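Local structure of carbohydrate kinase, FGGY (Rhodospirillum rubrum, 3IFR) at residues 21-32 / 66-77. The protein probably phosphorylates D-xylulose, as a xylulose kinase of the FGGY family of carbohydrate kinases. Numbering follows the deposited sequence.
Sequences AILVRLPDTVVA and LKTTAGESDWRP
In the ribonuclease H-like domain of the actin ATPase clan, to which the FGGY kinases belong, the second and third strands form a beta hairpin at the sheet edge, covered by the helix that leads to the next strand, 77-84; here L23 and A32 of hairpin 18-37 pack under L66, near the end of helix 52-70. L66 lies across the backbone of the inner strand: CD1 reaches A21 O at 3.4 Å, while CD2 meets A21 CB at 3.7 Å and rests against the carbonyl of I22. Replacing L66 with an alanine would probably open a gap over A21 and leave L23 CB without its cover from the helix. One turn on, A70 CB rests in the notch formed by L23 CD2 and V31 CG1, the latter 3.5 Å away. L23 meets it because CG stands anti to the backbone N (chi1 -177°), and the same CD2 methyl approaches W75 CE3 obliquely. A classic beta bulge sets V31 and A32 together opposite L23, and both touch segment 66-77, A32 CB pressing tightly on T69 CG2 at 3.4 Å. Beyond the helix, which G71 ends with positive phi, the connection to strand 77-84 brings in the charged side chains of D74 and R76. Q8 of the neighbouring strand 8-14 ties it down through D74 O and R76 N. The D74 carboxylate is shared: OD2 pairs with R76 NH1 at 3.0 Å, whereas OD1 sits beside V31 CG1 and accepts a weak hydrogen bond from R25 NH2 (3.4 Å), part of a salt bridge, at the guanidinium edge, with guanidinium and carboxylate planes 58° apart.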
loop_
_atom_site.group_PDB
_atom_site.type_symbol
_atom_site.label_atom_id
_atom_site.label_comp_id
_atom_site.label_asym_id
_atom_site.label_seq_id
_atom_site.Cartn_x
_atom_site.Cartn_y
_atom_site.Cartn_z
ATOM N N ALA A 21 -13.269 2.769 11.066
ATOM C CA ALA A 21 -14.500 2.519 10.320
ATOM C C ALA A 21 -15.188 3.839 10.018
ATOM O O ALA A 21 -15.186 4.748 10.856
ATOM C CB ALA A 21 -15.455 1.660 11.105
ATOM N N ILE A 22 -15.834 3.905 8.855
ATOM C CA ILE A 22 -16.598 5.087 8.484
ATOM C C ILE A 22 -17.985 4.756 7.952
ATOM O O ILE A 22 -18.217 3.679 7.360
ATOM C CB ILE A 22 -15.871 5.901 7.410
ATOM C CG1 ILE A 22 -15.872 5.102 6.106
ATOM C CG2 ILE A 22 -14.440 6.209 7.878
ATOM C CD1 ILE A 22 -14.981 5.699 5.014
ATOM N N LEU A 23 -18.899 5.701 8.182
ATOM C CA LEU A 23 -20.240 5.606 7.684
ATOM C C LEU A 23 -20.383 6.709 6.691
ATOM O O LEU A 23 -20.174 7.892 7.018
ATOM C CB LEU A 23 -21.252 5.815 8.802
ATOM C CG LEU A 23 -22.735 5.664 8.398
ATOM C CD1 LEU A 23 -23.042 4.250 7.863
ATOM C CD2 LEU A 23 -23.680 5.988 9.557
ATOM N N VAL A 24 -20.763 6.337 5.476
ATOM C CA VAL A 24 -20.935 7.312 4.410
ATOM C C VAL A 24 -22.374 7.308 3.960
ATOM O O VAL A 24 -22.995 6.242 3.792
ATOM C CB VAL A 24 -20.089 6.921 3.194
ATOM C CG1 VAL A 24 -20.386 7.840 2.036
ATOM C CG2 VAL A 24 -18.607 6.858 3.549
ATOM N N ARG A 25 -22.914 8.498 3.795
ATOM C CA ARG A 25 -24.182 8.666 3.112
ATOM C C ARG A 25 -23.814 9.088 1.708
ATOM O O ARG A 25 -23.139 10.111 1.511
ATOM C CB ARG A 25 -24.997 9.779 3.774
ATOM C CG ARG A 25 -26.219 10.318 2.961
ATOM C CD ARG A 25 -26.649 11.710 3.498
ATOM N NE ARG A 25 -26.502 11.749 4.964
ATOM C CZ ARG A 25 -26.236 12.846 5.671
ATOM N NH1 ARG A 25 -26.097 14.018 5.035
ATOM N NH2 ARG A 25 -26.116 12.775 7.007
ATOM N N LEU A 26 -24.224 8.295 0.731
ATOM C CA LEU A 26 -23.914 8.637 -0.646
ATOM C C LEU A 26 -24.757 9.844 -1.108
ATOM O O LEU A 26 -25.904 9.998 -0.697
ATOM C CB LEU A 26 -24.050 7.409 -1.538
ATOM C CG LEU A 26 -23.034 6.348 -1.043
ATOM C CD1 LEU A 26 -23.449 4.914 -1.344
ATOM C CD2 LEU A 26 -21.582 6.602 -1.523
ATOM N N PRO A 27 -24.187 10.692 -1.984
ATOM C CA PRO A 27 -22.909 10.354 -2.615
ATOM C C PRO A 27 -21.663 10.914 -1.946
ATOM O O PRO A 27 -20.590 10.556 -2.389
ATOM C CB PRO A 27 -23.027 11.006 -4.014
ATOM C CG PRO A 27 -24.179 12.014 -3.917
ATOM C CD PRO A 27 -24.740 11.952 -2.513
ATOM N N ASP A 28 -21.753 11.790 -0.962
ATOM C CA ASP A 28 -20.569 12.609 -0.717
ATOM C C ASP A 28 -20.337 13.011 0.706
ATOM O O ASP A 28 -19.609 13.975 0.967
ATOM C CB ASP A 28 -20.593 13.864 -1.626
ATOM C CG ASP A 28 -21.608 14.940 -1.165
ATOM O OD1 ASP A 28 -21.331 15.635 -0.157
ATOM O OD2 ASP A 28 -22.657 15.134 -1.840
ATOM N N THR A 29 -20.927 12.254 1.624
ATOM C CA THR A 29 -20.953 12.644 3.028
ATOM C C THR A 29 -20.493 11.530 3.970
ATOM O O THR A 29 -20.929 10.370 3.885
ATOM C CB THR A 29 -22.368 13.082 3.429
ATOM O OG1 THR A 29 -22.860 14.016 2.460
ATOM C CG2 THR A 29 -22.356 13.718 4.804
ATOM N N VAL A 30 -19.600 11.902 4.867
ATOM C CA VAL A 30 -19.116 10.997 5.866
ATOM C C VAL A 30 -19.905 11.304 7.118
ATOM O O VAL A 30 -19.654 12.312 7.774
ATOM C CB VAL A 30 -17.643 11.238 6.125
ATOM C CG1 VAL A 30 -17.134 10.271 7.164
ATOM C CG2 VAL A 30 -16.893 11.065 4.825
ATOM N N VAL A 31 -20.874 10.449 7.429
ATOM C CA VAL A 31 -21.707 10.638 8.604
ATOM C C VAL A 31 -20.909 10.445 9.906
ATOM O O VAL A 31 -21.115 11.170 10.849
ATOM C CB VAL A 31 -22.914 9.672 8.591
ATOM C CG1 VAL A 31 -23.690 9.808 9.865
ATOM C CG2 VAL A 31 -23.811 9.925 7.410
ATOM N N ALA A 32 -20.003 9.467 9.962
ATOM C CA ALA A 32 -19.262 9.168 11.195
ATOM C C ALA A 32 -17.932 8.466 10.943
ATOM O O ALA A 32 -17.777 7.734 9.961
ATOM C CB ALA A 32 -20.122 8.296 12.155
ATOM N N LEU A 66 -19.993 3.641 15.387
ATOM C CA LEU A 66 -20.563 4.273 14.205
ATOM C C LEU A 66 -22.071 4.486 14.384
ATOM O O LEU A 66 -22.583 5.576 14.122
ATOM C CB LEU A 66 -20.334 3.393 12.976
ATOM C CG LEU A 66 -19.403 3.888 11.871
ATOM C CD1 LEU A 66 -18.193 4.597 12.437
ATOM C CD2 LEU A 66 -19.029 2.763 10.879
ATOM N N LYS A 67 -22.759 3.436 14.816
ATOM C CA LYS A 67 -24.188 3.457 15.072
ATOM C C LYS A 67 -24.536 4.412 16.201
ATOM O O LYS A 67 -25.533 5.073 16.150
ATOM C CB LYS A 67 -24.622 2.055 15.445
ATOM C CG LYS A 67 -26.105 1.744 15.415
ATOM C CD LYS A 67 -26.333 0.370 16.097
ATOM C CE LYS A 67 -27.622 -0.281 15.663
ATOM N NZ LYS A 67 -27.675 -1.737 16.079
ATOM N N THR A 68 -23.686 4.496 17.214
ATOM C CA THR A 68 -23.903 5.305 18.408
ATOM C C THR A 68 -23.688 6.758 18.112
ATOM O O THR A 68 -24.342 7.633 18.666
ATOM C CB THR A 68 -22.912 4.852 19.518
ATOM O OG1 THR A 68 -23.555 3.868 20.313
ATOM C CG2 THR A 68 -22.519 5.980 20.430
ATOM N N THR A 69 -22.720 7.012 17.245
ATOM C CA THR A 69 -22.437 8.369 16.788
ATOM C C THR A 69 -23.531 8.916 15.837
ATOM O O THR A 69 -24.049 10.006 16.035
ATOM C CB THR A 69 -21.043 8.403 16.146
ATOM O OG1 THR A 69 -20.042 8.404 17.192
ATOM C CG2 THR A 69 -20.870 9.603 15.231
ATOM N N ALA A 70 -23.888 8.158 14.812
ATOM C CA ALA A 70 -24.806 8.677 13.835
ATOM C C ALA A 70 -26.187 8.696 14.425
ATOM O O ALA A 70 -27.007 9.499 13.993
ATOM C CB ALA A 70 -24.810 7.828 12.584
ATOM N N GLY A 71 -26.451 7.795 15.382
ATOM C CA GLY A 71 -27.773 7.643 15.957
ATOM C C GLY A 71 -28.617 6.747 15.067
ATOM O O GLY A 71 -28.335 6.597 13.870
ATOM N N GLU A 72 -29.665 6.176 15.650
ATOM C CA GLU A 72 -30.577 5.247 14.967
ATOM C C GLU A 72 -31.403 5.899 13.873
ATOM O O GLU A 72 -31.758 5.274 12.884
ATOM C CB GLU A 72 -31.555 4.624 15.966
ATOM C CG GLU A 72 -31.863 3.140 15.759
ATOM C CD GLU A 72 -30.929 2.232 16.559
ATOM O OE1 GLU A 72 -29.815 1.902 16.056
ATOM O OE2 GLU A 72 -31.310 1.845 17.691
ATOM N N SER A 73 -31.741 7.151 14.071
ATOM C CA SER A 73 -32.491 7.896 13.074
ATOM C C SER A 73 -31.645 8.258 11.821
ATOM O O SER A 73 -32.189 8.697 10.807
ATOM C CB SER A 73 -33.013 9.168 13.733
ATOM O OG SER A 73 -31.945 10.088 13.823
ATOM N N ASP A 74 -30.320 8.106 11.888
ATOM C CA ASP A 74 -29.487 8.272 10.690
ATOM C C ASP A 74 -28.607 7.028 10.438
ATOM O O ASP A 74 -27.506 7.126 9.855
ATOM C CB ASP A 74 -28.642 9.545 10.761
ATOM C CG ASP A 74 -28.045 9.933 9.406
ATOM O OD1 ASP A 74 -26.868 10.395 9.383
ATOM O OD2 ASP A 74 -28.741 9.782 8.355
ATOM N N TRP A 75 -29.114 5.870 10.889
ATOM C CA TRP A 75 -28.453 4.587 10.739
ATOM C C TRP A 75 -29.198 3.726 9.698
ATOM O O TRP A 75 -30.225 3.147 9.997
ATOM C CB TRP A 75 -28.457 3.873 12.101
ATOM C CG TRP A 75 -27.745 2.534 12.175
ATOM C CD1 TRP A 75 -28.307 1.303 12.464
ATOM C CD2 TRP A 75 -26.338 2.291 12.000
ATOM N NE1 TRP A 75 -27.332 0.326 12.471
ATOM C CE2 TRP A 75 -26.121 0.908 12.193
ATOM C CE3 TRP A 75 -25.247 3.107 11.710
ATOM C CZ2 TRP A 75 -24.853 0.338 12.092
ATOM C CZ3 TRP A 75 -23.997 2.528 11.601
ATOM C CH2 TRP A 75 -23.810 1.171 11.792
ATOM N N ARG A 76 -28.700 3.635 8.476
ATOM C CA ARG A 76 -29.347 2.734 7.514
ATOM C C ARG A 76 -28.308 2.139 6.557
ATOM O O ARG A 76 -28.417 2.299 5.355
ATOM C CB ARG A 76 -30.467 3.476 6.756
ATOM C CG ARG A 76 -30.036 4.862 6.285
ATOM C CD ARG A 76 -31.120 5.758 5.586
ATOM N NE ARG A 76 -30.851 7.168 5.898
ATOM C CZ ARG A 76 -29.958 7.926 5.258
ATOM N NH1 ARG A 76 -29.749 9.183 5.625
ATOM N NH2 ARG A 76 -29.271 7.431 4.233
ATOM N N PRO A 77 -27.269 1.474 7.106
ATOM C CA PRO A 77 -26.187 0.929 6.285
ATOM C C PRO A 77 -26.682 -0.183 5.370
ATOM O O PRO A 77 -27.446 -1.037 5.818
ATOM C CB PRO A 77 -25.219 0.369 7.340
ATOM C CG PRO A 77 -26.060 0.199 8.546
ATOM C CD PRO A 77 -26.917 1.388 8.531
#